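Diadenosine tetraphosphatase, putative (Trypanosoma brucei, PDB 2QJC) probably hydrolyses phosphate esters or anhydrides such as diadenosine tetraphosphate, as a calcineurin-like metallophosphoesterase that binds two manganese ions. Local coordinates at residues V11-N16 with I129-A134; T18-I23 with G46-V51; V66-K71 with P116-T121; A142-Q147 with D156-M161. All coordinates share one frame; numbering follows the deposited sequence.

Interaction 1. Residues V11-N16 with I129-A134; sequences VVTLPN and IIRIPA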
loop_
_atom_site.group_PDB
_atom_site.type_symbol
_atom_site.label_atom_id
_atom_site.label_comp_id
_atom_site.label_asym_id
_atom_site.label_seq_id
_atom_site.Cartn_x
_atom_site.Cartn_y
_atom_site.Cartn_z
ATOM N N VAL A 11 5.438 12.936 -2.809
ATOM C CA VAL A 11 6.447 12.147 -2.103
ATOM C C VAL A 11 6.792 12.655 -0.697
ATOM O O VAL A 11 7.041 13.843 -0.495
ATOM C CB VAL A 11 7.771 12.088 -2.922
ATOM C CG1 VAL A 11 8.785 11.211 -2.213
ATOM C CG2 VAL A 11 7.501 11.561 -4.331
ATOM N N VAL A 12 6.812 11.737 0.265
ATOM C CA VAL A 12 7.153 12.052 1.652
ATOM C C VAL A 12 8.423 11.276 2.021
ATOM O O VAL A 12 8.523 10.077 1.754
ATOM C CB VAL A 12 5.993 11.659 2.615
ATOM C CG1 VAL A 12 6.483 11.585 4.053
ATOM C CG2 VAL A 12 4.884 12.677 2.513
ATOM N N THR A 13 9.392 11.964 2.618
ATOM C CA THR A 13 10.651 11.338 3.014
ATOM C C THR A 13 10.846 11.344 4.534
ATOM O O THR A 13 10.644 12.362 5.193
ATOM C CB THR A 13 11.843 12.046 2.334
ATOM O OG1 THR A 13 11.724 11.900 0.915
ATOM C CG2 THR A 13 13.165 11.449 2.789
ATOM N N LEU A 14 11.245 10.196 5.078
ATOM C CA LEU A 14 11.454 10.045 6.516
ATOM C C LEU A 14 12.898 9.635 6.856
ATOM O O LEU A 14 13.167 8.483 7.201
ATOM C CB LEU A 14 10.462 9.004 7.052
ATOM C CG LEU A 14 8.980 9.336 6.822
ATOM C CD1 LEU A 14 8.109 8.121 7.137
ATOM C CD2 LEU A 14 8.580 10.518 7.702
ATOM N N PRO A 15 13.847 10.583 6.763
ATOM C CA PRO A 15 15.256 10.304 7.057
ATOM C C PRO A 15 15.576 9.893 8.492
ATOM O O PRO A 15 16.543 9.164 8.733
ATOM C CB PRO A 15 15.952 11.605 6.661
ATOM C CG PRO A 15 14.909 12.635 6.916
ATOM C CD PRO A 15 13.672 11.987 6.353
ATOM N N ASN A 16 14.756 10.348 9.435
ATOM C CA ASN A 16 14.962 10.057 10.851
ATOM C C ASN A 16 14.447 8.701 11.330
ATOM O O ASN A 16 14.737 8.296 12.453
ATOM C CB ASN A 16 14.329 11.161 11.697
ATOM C CG ASN A 16 15.082 12.477 11.600
ATOM O OD1 ASN A 16 15.563 12.859 10.533
ATOM N ND2 ASN A 16 15.175 13.185 12.722
ATOM N N ILE A 129 3.743 8.366 -2.336
ATOM C CA ILE A 129 4.991 7.648 -2.132
ATOM C C ILE A 129 5.688 8.046 -0.838
ATOM O O ILE A 129 5.725 9.220 -0.483
ATOM C CB ILE A 129 5.961 7.918 -3.305
ATOM C CG1 ILE A 129 5.312 7.476 -4.619
ATOM C CG2 ILE A 129 7.287 7.192 -3.082
ATOM C CD1 ILE A 129 6.042 7.951 -5.856
ATOM N N ILE A 130 6.241 7.063 -0.136
ATOM C CA ILE A 130 6.976 7.330 1.097
ATOM C C ILE A 130 8.358 6.695 1.002
ATOM O O ILE A 130 8.487 5.502 0.707
ATOM C CB ILE A 130 6.241 6.778 2.348
ATOM C CG1 ILE A 130 4.934 7.544 2.557
ATOM C CG2 ILE A 130 7.132 6.919 3.598
ATOM C CD1 ILE A 130 4.075 6.986 3.680
ATOM N N ARG A 131 9.391 7.505 1.226
ATOM C CA ARG A 131 10.769 7.026 1.182
ATOM C C ARG A 131 11.291 6.832 2.610
ATOM O O ARG A 131 11.148 7.721 3.455
ATOM C CB ARG A 131 11.670 8.027 0.445
ATOM C CG ARG A 131 11.221 8.384 -0.960
ATOM C CD ARG A 131 12.263 9.251 -1.684
ATOM N NE ARG A 131 13.289 8.437 -2.332
ATOM C CZ ARG A 131 14.260 8.919 -3.105
ATOM N NH1 ARG A 131 14.350 10.222 -3.328
ATOM N NH2 ARG A 131 15.124 8.091 -3.683
ATOM N N ILE A 132 11.890 5.670 2.865
ATOM C CA ILE A 132 12.451 5.319 4.178
ATOM C C ILE A 132 13.906 4.950 3.886
ATOM O O ILE A 132 14.287 3.770 3.893
ATOM C CB ILE A 132 11.713 4.099 4.791
ATOM C CG1 ILE A 132 10.213 4.389 4.867
ATOM C CG2 ILE A 132 12.253 3.798 6.195
ATOM C CD1 ILE A 132 9.365 3.152 5.085
ATOM N N PRO A 133 14.740 5.972 3.626
ATOM C CA PRO A 133 16.164 5.830 3.302
ATOM C C PRO A 133 17.063 5.035 4.244
ATOM O O PRO A 133 17.993 4.371 3.790
ATOM C CB PRO A 133 16.622 7.280 3.105
ATOM C CG PRO A 133 15.690 8.063 3.993
ATOM C CD PRO A 133 14.362 7.393 3.760
ATOM N N ALA A 134 16.793 5.078 5.542
ATOM C CA ALA A 134 17.619 4.341 6.494
ATOM C C ALA A 134 17.635 2.838 6.192
ATOM O O ALA A 134 18.629 2.145 6.446
ATOM C CB ALA A 134 17.113 4.585 7.915
#
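Val-12 O is gripped by the backbone of 129-134: Arg-131 N donates to it at 2.8 Å with an N-H...O angle of 167°, and Ile-130 CA brings its hydrogen to the same oxygen in a CA-H...O contact of 3.2 Å. Val-12 N returns a bond to Ile-129 O, and Leu-14 N reaches Arg-131 O at 3.0 Å, giving the ladder of a parallel strand pair in which Val-11, Val-12 and Thr-13 stand beside Ile-129, Ile-130 and Arg-131. On the face that carries Val-11 and Thr-13, the aliphatic part of Arg-131 spans both neighbours. Its CG lies 3.9 Å from Val-11 CG1 and its CD 3.8 Å from Thr-13 OG1, before the bend at chi3 (86°) turns NE aside. The other methyl of Val-11, CG2, rests on Ile-129 CB. On the opposite face Leu-14 CD1 meets Ile-130 CG2 at 3.9 Å. Past the strands, Pro-133 CG approaches Pro-15 CA at 3.8 Å. Strand 11-13 is an outermost strand of a mixed five-stranded sheet; strand 129-132 has antiparallel strand 137-140 as its other neighbour, while Tyr-76 of strand 76-77 packs on Leu-14 and Ile-130.

Interaction 2. Residues T18-I23 with G46-V51; sequences TGRVII and GSDTLV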
loop_
_atom_site.group_PDB
_atom_site.type_symbol
_atom_site.label_atom_id
_atom_site.label_comp_id
_atom_site.label_asym_id
_atom_site.label_seq_id
_atom_site.Cartn_x
_atom_site.Cartn_y
_atom_site.Cartn_z
ATOM N N THR A 18 14.971 5.346 11.763
ATOM C CA THR A 18 16.052 4.365 11.739
ATOM C C THR A 18 15.729 3.137 12.587
ATOM O O THR A 18 16.482 2.166 12.599
ATOM C CB THR A 18 17.379 4.983 12.258
ATOM O OG1 THR A 18 17.239 5.329 13.644
ATOM C CG2 THR A 18 17.720 6.240 11.470
ATOM N N GLY A 19 14.615 3.190 13.309
ATOM C CA GLY A 19 14.220 2.061 14.123
ATOM C C GLY A 19 13.556 1.005 13.255
ATOM O O GLY A 19 13.646 1.046 12.028
ATOM N N ARG A 20 12.888 0.057 13.898
ATOM C CA ARG A 20 12.200 -1.028 13.215
ATOM C C ARG A 20 10.978 -0.493 12.452
ATOM O O ARG A 20 10.201 0.306 12.985
ATOM C CB ARG A 20 11.775 -2.042 14.263
ATOM C CG ARG A 20 11.261 -3.366 13.772
ATOM C CD ARG A 20 10.536 -4.007 14.953
ATOM N NE ARG A 20 10.111 -5.370 14.702
ATOM C CZ ARG A 20 9.120 -5.967 15.351
ATOM N NH1 ARG A 20 8.444 -5.312 16.291
ATOM N NH2 ARG A 20 8.816 -7.223 15.065
ATOM N N VAL A 21 10.809 -0.932 11.204
ATOM C CA VAL A 21 9.688 -0.480 10.383
ATOM C C VAL A 21 8.823 -1.638 9.881
ATOM O O VAL A 21 9.327 -2.624 9.355
ATOM C CB VAL A 21 10.192 0.339 9.170
ATOM C CG1 VAL A 21 9.006 0.743 8.270
ATOM C CG2 VAL A 21 10.924 1.578 9.660
ATOM N N ILE A 22 7.510 -1.492 10.042
ATOM C CA ILE A 22 6.559 -2.511 9.636
ATOM C C ILE A 22 5.654 -1.973 8.524
ATOM O O ILE A 22 4.948 -0.985 8.701
ATOM C CB ILE A 22 5.727 -2.961 10.858
ATOM C CG1 ILE A 22 6.663 -3.598 11.894
ATOM C CG2 ILE A 22 4.662 -3.961 10.444
ATOM C CD1 ILE A 22 6.010 -3.888 13.208
ATOM N N ILE A 23 5.699 -2.630 7.373
ATOM C CA ILE A 23 4.918 -2.231 6.207
ATOM C C ILE A 23 3.871 -3.306 5.923
ATOM O O ILE A 23 4.208 -4.483 5.708
ATOM C CB ILE A 23 5.845 -2.036 4.985
ATOM C CG1 ILE A 23 6.969 -1.060 5.361
ATOM C CG2 ILE A 23 5.045 -1.503 3.796
ATOM C CD1 ILE A 23 8.046 -0.911 4.313
ATOM N N GLY A 46 5.349 3.673 19.876
ATOM C CA GLY A 46 6.384 4.566 20.364
ATOM C C GLY A 46 7.766 4.130 19.913
ATOM O O GLY A 46 8.683 4.943 19.832
ATOM N N SER A 47 7.915 2.839 19.630
ATOM C CA SER A 47 9.186 2.286 19.176
ATOM C C SER A 47 9.157 2.017 17.678
ATOM O O SER A 47 9.896 2.636 16.910
ATOM C CB SER A 47 9.501 0.982 19.914
ATOM O OG SER A 47 9.746 1.219 21.287
ATOM N N ASP A 48 8.307 1.084 17.263
ATOM C CA ASP A 48 8.194 0.746 15.850
ATOM C C ASP A 48 7.401 1.804 15.095
ATOM O O ASP A 48 6.671 2.601 15.688
ATOM C CB ASP A 48 7.499 -0.606 15.660
ATOM C CG ASP A 48 8.157 -1.715 16.447
ATOM O OD1 ASP A 48 9.401 -1.777 16.441
ATOM O OD2 ASP A 48 7.431 -2.531 17.058
ATOM N N THR A 49 7.560 1.799 13.776
ATOM C CA THR A 49 6.845 2.717 12.908
ATOM C C THR A 49 6.029 1.828 11.985
ATOM O O THR A 49 6.528 0.818 11.482
ATOM C CB THR A 49 7.809 3.562 12.076
ATOM O OG1 THR A 49 8.722 4.230 12.951
ATOM C CG2 THR A 49 7.048 4.605 11.269
ATOM N N LEU A 50 4.771 2.186 11.780
ATOM C CA LEU A 50 3.897 1.397 10.923
ATOM C C LEU A 50 3.596 2.161 9.634
ATOM O O LEU A 50 3.334 3.364 9.666
ATOM C CB LEU A 50 2.597 1.082 11.673
ATOM C CG LEU A 50 1.545 0.226 10.962
ATOM C CD1 LEU A 50 2.148 -1.116 10.524
ATOM C CD2 LEU A 50 0.374 -0.002 11.911
ATOM N N VAL A 51 3.662 1.466 8.503
ATOM C CA VAL A 51 3.376 2.088 7.207
ATOM C C VAL A 51 2.483 1.173 6.362
ATOM O O VAL A 51 2.838 0.026 6.106
ATOM C CB VAL A 51 4.677 2.370 6.408
ATOM C CG1 VAL A 51 4.356 3.130 5.143
ATOM C CG2 VAL A 51 5.667 3.146 7.260
HETATM O O HOH W 1 10.628 3.036 14.266
#
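Arg-20 sets CG anti to its backbone N (chi1 -169°) and runs extended as far as NE, whereas Asp-48 turns CG beside its own N (chi1 -54°), bringing the carboxylate against the arginine chain. Asp-48 OD1 lies beside the aliphatic part of Arg-20, and OD2 takes a weak, bent hydrogen bond of 3.1 Å from Arg-20 NH1 as part of a salt bridge. The guanidinium and carboxylate planes are 67° apart. Stronger polar partners lie nearby: Arg-20 NH2 donates to Val-41 O, and Asp-48 OD2 accepts from Lys-44 N. Beyond this pair the chains form parallel strands of the beta-alpha-beta unit made by strand 21-24, helix 31-41 and strand 49-52, whose continuations lead toward the metal ligands Asp-26 and Asp-55. Ile-22 binds both ways, its N donating to Thr-49 O at 2.9 Å and its O accepting from Val-51 N at 2.8 Å. Leu-50 CD1 packs on Ile-22 CG2 at 3.8 Å, on the face touched by helix 31-41. On the other face, Val-21 CG1 meets Val-51 CG2 and Ile-23 CG1 approaches Val-51 CB. Near the strand starts, a water donates to Arg-20 O and Ser-47 O and accepts from Thr-49 OG1 at 2.6 Å, while Thr-49 N also donates to Arg-20 O.

Interaction 3. Residues V66-K71 with P116-T121; sequences VVRLLK and PTDVET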
loop_
_atom_site.group_PDB
_atom_site.type_symbol
_atom_site.label_atom_id
_atom_site.label_comp_id
_atom_site.label_asym_id
_atom_site.label_seq_id
_atom_site.Cartn_x
_atom_site.Cartn_y
_atom_site.Cartn_z
ATOM N N VAL A 66 -10.543 0.792 10.818
ATOM C CA VAL A 66 -9.194 0.605 10.302
ATOM C C VAL A 66 -8.440 1.924 10.271
ATOM O O VAL A 66 -7.298 2.011 10.727
ATOM C CB VAL A 66 -9.220 0.035 8.862
ATOM C CG1 VAL A 66 -7.907 0.355 8.142
ATOM C CG2 VAL A 66 -9.443 -1.463 8.906
ATOM N N VAL A 67 -9.092 2.948 9.732
ATOM C CA VAL A 67 -8.485 4.259 9.599
ATOM C C VAL A 67 -8.270 4.958 10.930
ATOM O O VAL A 67 -7.269 5.655 11.113
ATOM C CB VAL A 67 -9.330 5.139 8.648
ATOM C CG1 VAL A 67 -8.819 6.567 8.637
ATOM C CG2 VAL A 67 -9.278 4.548 7.236
ATOM N N ARG A 68 -9.201 4.766 11.860
ATOM C CA ARG A 68 -9.090 5.378 13.182
ATOM C C ARG A 68 -8.003 4.709 14.017
ATOM O O ARG A 68 -7.355 5.355 14.833
ATOM C CB ARG A 68 -10.436 5.310 13.908
ATOM C CG ARG A 68 -11.367 6.438 13.519
ATOM C CD ARG A 68 -12.799 6.162 13.931
ATOM N NE ARG A 68 -13.648 7.320 13.664
ATOM C CZ ARG A 68 -14.970 7.266 13.553
ATOM N NH1 ARG A 68 -15.601 6.105 13.685
ATOM N NH2 ARG A 68 -15.660 8.372 13.299
ATOM N N LEU A 69 -7.815 3.411 13.814
ATOM C CA LEU A 69 -6.784 2.679 14.530
ATOM C C LEU A 69 -5.421 3.206 14.083
ATOM O O LEU A 69 -4.556 3.519 14.906
ATOM C CB LEU A 69 -6.882 1.179 14.225
ATOM C CG LEU A 69 -5.726 0.317 14.751
ATOM C CD1 LEU A 69 -5.590 0.505 16.256
ATOM C CD2 LEU A 69 -5.977 -1.134 14.432
ATOM N N LEU A 70 -5.234 3.302 12.771
ATOM C CA LEU A 70 -3.977 3.796 12.222
ATOM C C LEU A 70 -3.699 5.219 12.700
ATOM O O LEU A 70 -2.548 5.578 12.971
ATOM C CB LEU A 70 -4.009 3.740 10.690
ATOM C CG LEU A 70 -4.125 2.315 10.135
ATOM C CD1 LEU A 70 -4.320 2.347 8.629
ATOM C CD2 LEU A 70 -2.874 1.524 10.508
ATOM N N LYS A 71 -4.755 6.021 12.811
ATOM C CA LYS A 71 -4.626 7.402 13.272
ATOM C C LYS A 71 -4.142 7.474 14.725
ATOM O O LYS A 71 -3.181 8.180 15.029
ATOM C CB LYS A 71 -5.966 8.133 13.146
ATOM C CG LYS A 71 -5.958 9.560 13.680
ATOM C CD LYS A 71 -7.321 10.217 13.484
ATOM C CE LYS A 71 -7.400 11.588 14.149
ATOM N NZ LYS A 71 -6.335 12.523 13.681
ATOM N N PRO A 116 -17.237 9.816 7.977
ATOM C CA PRO A 116 -17.103 10.895 8.962
ATOM C C PRO A 116 -15.898 11.795 8.691
ATOM O O PRO A 116 -14.933 11.383 8.040
ATOM C CB PRO A 116 -17.000 10.143 10.288
ATOM C CG PRO A 116 -16.312 8.877 9.902
ATOM C CD PRO A 116 -16.987 8.501 8.600
ATOM N N THR A 117 -15.972 13.022 9.199
ATOM C CA THR A 117 -14.931 14.027 9.017
ATOM C C THR A 117 -13.507 13.568 9.329
ATOM O O THR A 117 -12.611 13.712 8.493
ATOM C CB THR A 117 -15.237 15.289 9.865
ATOM O OG1 THR A 117 -16.460 15.882 9.407
ATOM C CG2 THR A 117 -14.105 16.315 9.742
ATOM N N ASP A 118 -13.293 13.028 10.527
ATOM C CA ASP A 118 -11.962 12.581 10.911
ATOM C C ASP A 118 -11.387 11.588 9.898
ATOM O O ASP A 118 -10.282 11.789 9.388
ATOM C CB ASP A 118 -11.983 11.982 12.323
ATOM C CG ASP A 118 -12.863 10.756 12.434
ATOM O OD1 ASP A 118 -14.016 10.793 11.960
ATOM O OD2 ASP A 118 -12.401 9.754 13.012
ATOM N N VAL A 119 -12.139 10.534 9.591
ATOM C CA VAL A 119 -11.682 9.543 8.623
ATOM C C VAL A 119 -11.309 10.227 7.304
ATOM O O VAL A 119 -10.206 10.050 6.787
ATOM C CB VAL A 119 -12.774 8.483 8.344
ATOM C CG1 VAL A 119 -12.293 7.501 7.278
ATOM C CG2 VAL A 119 -13.117 7.739 9.631
ATOM N N GLU A 120 -12.234 11.016 6.769
ATOM C CA GLU A 120 -12.006 11.726 5.515
ATOM C C GLU A 120 -10.750 12.599 5.578
ATOM O O GLU A 120 -10.034 12.748 4.583
ATOM C CB GLU A 120 -13.223 12.590 5.185
ATOM C CG GLU A 120 -13.071 13.456 3.953
ATOM C CD GLU A 120 -14.287 14.332 3.725
ATOM O OE1 GLU A 120 -15.403 13.780 3.612
ATOM O OE2 GLU A 120 -14.132 15.571 3.664
ATOM N N THR A 121 -10.486 13.168 6.750
ATOM C CA THR A 121 -9.321 14.021 6.936
ATOM C C THR A 121 -8.022 13.226 6.882
ATOM O O THR A 121 -7.059 13.654 6.247
ATOM C CB THR A 121 -9.403 14.781 8.277
ATOM O OG1 THR A 121 -10.487 15.714 8.221
ATOM C CG2 THR A 121 -8.118 15.532 8.553
HETATM O O HOH W 2 -7.834 12.070 10.760
#
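Arg-68 and Asp-118 join helix 63-73 to the first turn of helix 117-124 by a side-on, two-nitrogen salt bridge; the axes of the two short helical segments approach to 9.6 Å and cross at 69°. From CB, the arginine extends as far as NE. Its CG already lies 3.5 Å from Asp-118 OD2, and CD continues past the same oxygen. NE then donates to Asp-118 OD2 at 2.8 Å, a nearly straight bond (169°) received on the syn lone pair and close to the guanidinium plane. At the tip, NH2 donates to Asp-118 OD1 at 3.2 Å and also approaches Pro-116 CG, which belongs to the N-cap residue of the second helix. With the guanidinium and carboxylate planes only 19° apart, the two bonds should restrict rotation of both groups. Val-119 CG2 lies over one guanidinium face, packing a methyl against the flat side of the ion. Deeper in, Val-67 CG1 meets Val-119 CG1 at 3.8 Å, and Val-67 also packs against Tyr-122 and Leu-123 of helix 117-124. A water weakly accepts from Lys-71 NZ and donates to Asp-118 O at 2.8 Å.

Interaction 4. Residues A142-Q147 with D156-M161; sequences AGLHPQ and DEVTTM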
loop_
_atom_site.group_PDB
_atom_site.type_symbol
_atom_site.label_atom_id
_atom_site.label_comp_id
_atom_site.label_asym_id
_atom_site.label_seq_id
_atom_site.Cartn_x
_atom_site.Cartn_y
_atom_site.Cartn_z
ATOM N N ALA A 142 0.756 0.654 -5.954
ATOM C CA ALA A 142 0.820 -0.360 -7.008
ATOM C C ALA A 142 2.230 -0.568 -7.548
ATOM O O ALA A 142 2.612 -1.688 -7.899
ATOM C CB ALA A 142 -0.132 0.014 -8.160
ATOM N N GLY A 143 3.004 0.508 -7.624
ATOM C CA GLY A 143 4.360 0.379 -8.132
ATOM C C GLY A 143 4.965 1.703 -8.537
ATOM O O GLY A 143 4.413 2.762 -8.234
ATOM N N LEU A 144 6.113 1.646 -9.206
ATOM C CA LEU A 144 6.796 2.847 -9.683
ATOM C C LEU A 144 7.227 2.616 -11.129
ATOM O O LEU A 144 7.599 1.503 -11.500
ATOM C CB LEU A 144 8.034 3.139 -8.833
ATOM C CG LEU A 144 7.830 3.538 -7.364
ATOM C CD1 LEU A 144 9.182 3.621 -6.674
ATOM C CD2 LEU A 144 7.114 4.882 -7.281
ATOM N N HIS A 145 7.160 3.651 -11.954
ATOM C CA HIS A 145 7.589 3.497 -13.342
ATOM C C HIS A 145 9.119 3.489 -13.305
ATOM O O HIS A 145 9.746 4.465 -12.891
ATOM C CB HIS A 145 7.068 4.647 -14.205
ATOM C CG HIS A 145 7.187 4.389 -15.675
ATOM N ND1 HIS A 145 8.398 4.163 -16.296
ATOM C CD2 HIS A 145 6.243 4.272 -16.639
ATOM C CE1 HIS A 145 8.194 3.915 -17.577
ATOM N NE2 HIS A 145 6.895 3.975 -17.810
ATOM N N PRO A 146 9.738 2.378 -13.732
ATOM C CA PRO A 146 11.200 2.238 -13.737
ATOM C C PRO A 146 11.988 3.170 -14.649
ATOM O O PRO A 146 13.217 3.102 -14.677
ATOM C CB PRO A 146 11.400 0.772 -14.103
ATOM C CG PRO A 146 10.233 0.511 -15.022
ATOM C CD PRO A 146 9.096 1.175 -14.290
ATOM N N GLN A 147 11.308 4.041 -15.388
ATOM C CA GLN A 147 12.021 4.952 -16.281
ATOM C C GLN A 147 11.776 6.419 -15.950
ATOM O O GLN A 147 12.214 7.309 -16.683
ATOM C CB GLN A 147 11.647 4.673 -17.747
ATOM C CG GLN A 147 11.887 3.232 -18.173
ATOM C CD GLN A 147 11.630 2.991 -19.655
ATOM O OE1 GLN A 147 10.631 3.452 -20.212
ATOM N NE2 GLN A 147 12.525 2.245 -20.295
ATOM N N ASP A 156 -1.939 8.162 -11.448
ATOM C CA ASP A 156 -2.687 7.054 -12.026
ATOM C C ASP A 156 -1.825 5.788 -12.101
ATOM O O ASP A 156 -2.289 4.691 -11.785
ATOM C CB ASP A 156 -3.215 7.441 -13.416
ATOM C CG ASP A 156 -2.104 7.776 -14.408
ATOM O OD1 ASP A 156 -1.205 8.570 -14.069
ATOM O OD2 ASP A 156 -2.139 7.249 -15.540
ATOM N N GLU A 157 -0.566 5.948 -12.496
ATOM C CA GLU A 157 0.350 4.818 -12.605
ATOM C C GLU A 157 0.740 4.243 -11.242
ATOM O O GLU A 157 0.639 3.038 -11.026
ATOM C CB GLU A 157 1.624 5.225 -13.363
ATOM C CG GLU A 157 1.374 5.979 -14.674
ATOM C CD GLU A 157 2.653 6.238 -15.464
ATOM O OE1 GLU A 157 3.747 6.212 -14.862
ATOM O OE2 GLU A 157 2.562 6.477 -16.689
ATOM N N VAL A 158 1.169 5.098 -10.316
ATOM C CA VAL A 158 1.583 4.622 -8.998
ATOM C C VAL A 158 0.474 4.000 -8.151
ATOM O O VAL A 158 0.753 3.301 -7.176
ATOM C CB VAL A 158 2.273 5.750 -8.176
ATOM C CG1 VAL A 158 3.542 6.219 -8.894
ATOM C CG2 VAL A 158 1.310 6.908 -7.973
ATOM N N THR A 159 -0.780 4.227 -8.518
ATOM C CA THR A 159 -1.878 3.651 -7.740
ATOM C C THR A 159 -2.645 2.532 -8.438
ATOM O O THR A 159 -3.492 1.885 -7.808
ATOM C CB THR A 159 -2.908 4.725 -7.305
ATOM O OG1 THR A 159 -3.419 5.406 -8.458
ATOM C CG2 THR A 159 -2.268 5.727 -6.360
ATOM N N THR A 160 -2.355 2.287 -9.717
ATOM C CA THR A 160 -3.082 1.243 -10.454
ATOM C C THR A 160 -2.288 0.274 -11.337
ATOM O O THR A 160 -2.854 -0.707 -11.826
ATOM C CB THR A 160 -4.160 1.860 -11.397
ATOM O OG1 THR A 160 -3.512 2.484 -12.511
ATOM C CG2 THR A 160 -5.000 2.898 -10.670
HETATM N N MSE A 161 -0.998 0.519 -11.548
HETATM C CA MSE A 161 -0.231 -0.346 -12.453
HETATM C C MSE A 161 -0.033 -1.811 -12.054
HETATM O O MSE A 161 0.240 -2.131 -10.893
HETATM C CB MSE A 161 1.141 0.286 -12.753
HETATM C CG MSE A 161 2.211 0.048 -11.685
HETATM SE SE MSE A 161 3.882 0.989 -12.065
HETATM C CE MSE A 161 4.473 0.026 -13.621
HETATM O O HOH W 3 1.050 -3.669 -8.813
#
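Ala-142 directs its CB toward Met-161, at the C-terminal end of the 156-161 segment, where it lies 3.5 Å from both Met-161 N and Met-161 O. The loop carrying it follows strand 137-140 of the calcineurin-like metallophosphoesterase fold and starts right after the manganese ligand His-141. Ala-142 N donates to Val-158 O at 2.9 Å. Ala-142 CB also touches His-204, another manganese ligand, whose NE2 is hydrogen-bonded to Thr-160 O, so the contact forms part of the second shell of the metal site. Selenomethionine Met-161 places CG between its backbone N and carbonyl carbon (chi1 82°), and its selenium lies against the Gly-143 to Leu-144 backbone, with SE 3.7 Å from Leu-144 N. Val-158 presents CG1 to Gly-143 O at 3.6 Å and to CD2 of Leu-144; the two side chains lie at a slant to each other. The His-145 ring and Glu-157 carboxylate are turned 25° from each other: OE1 approaches the ring edge at CD2, 3.6 Å away, without a hydrogen bond. Their polar ends are engaged by other residues, Glu-157 OE1 by Arg-148 and His-145 NE2 by Leu-177 O. A water donates to both Ala-142 O and Met-161 O, each at 2.7 Å.

How the interactions relate
Interactions 1 and 2 belong to the two mixed sheets of the fold; their centres are 12 Å apart, and Ile-130 and Ile-132 from one sheet pack on Val-21 and Val-51 from the other. Along the chain, the segments of interactions 2 and 3 both fall between the strands paired in interaction 1, and interaction 4 follows. Leu-50 meets Leu-70, tying the second sheet to helix 63-73, although the centres of interactions 2 and 3 are 20 Å apart. Ile-129 CD1 touches Leu-144 and Val-158, linking interaction 1 to the loop after His-141 and to helix 155-160. Interactions 3 and 4, with centres 25 Å apart, lie on opposite sides of the chain's centre; only interaction 4 adjoins the manganese ligands directly.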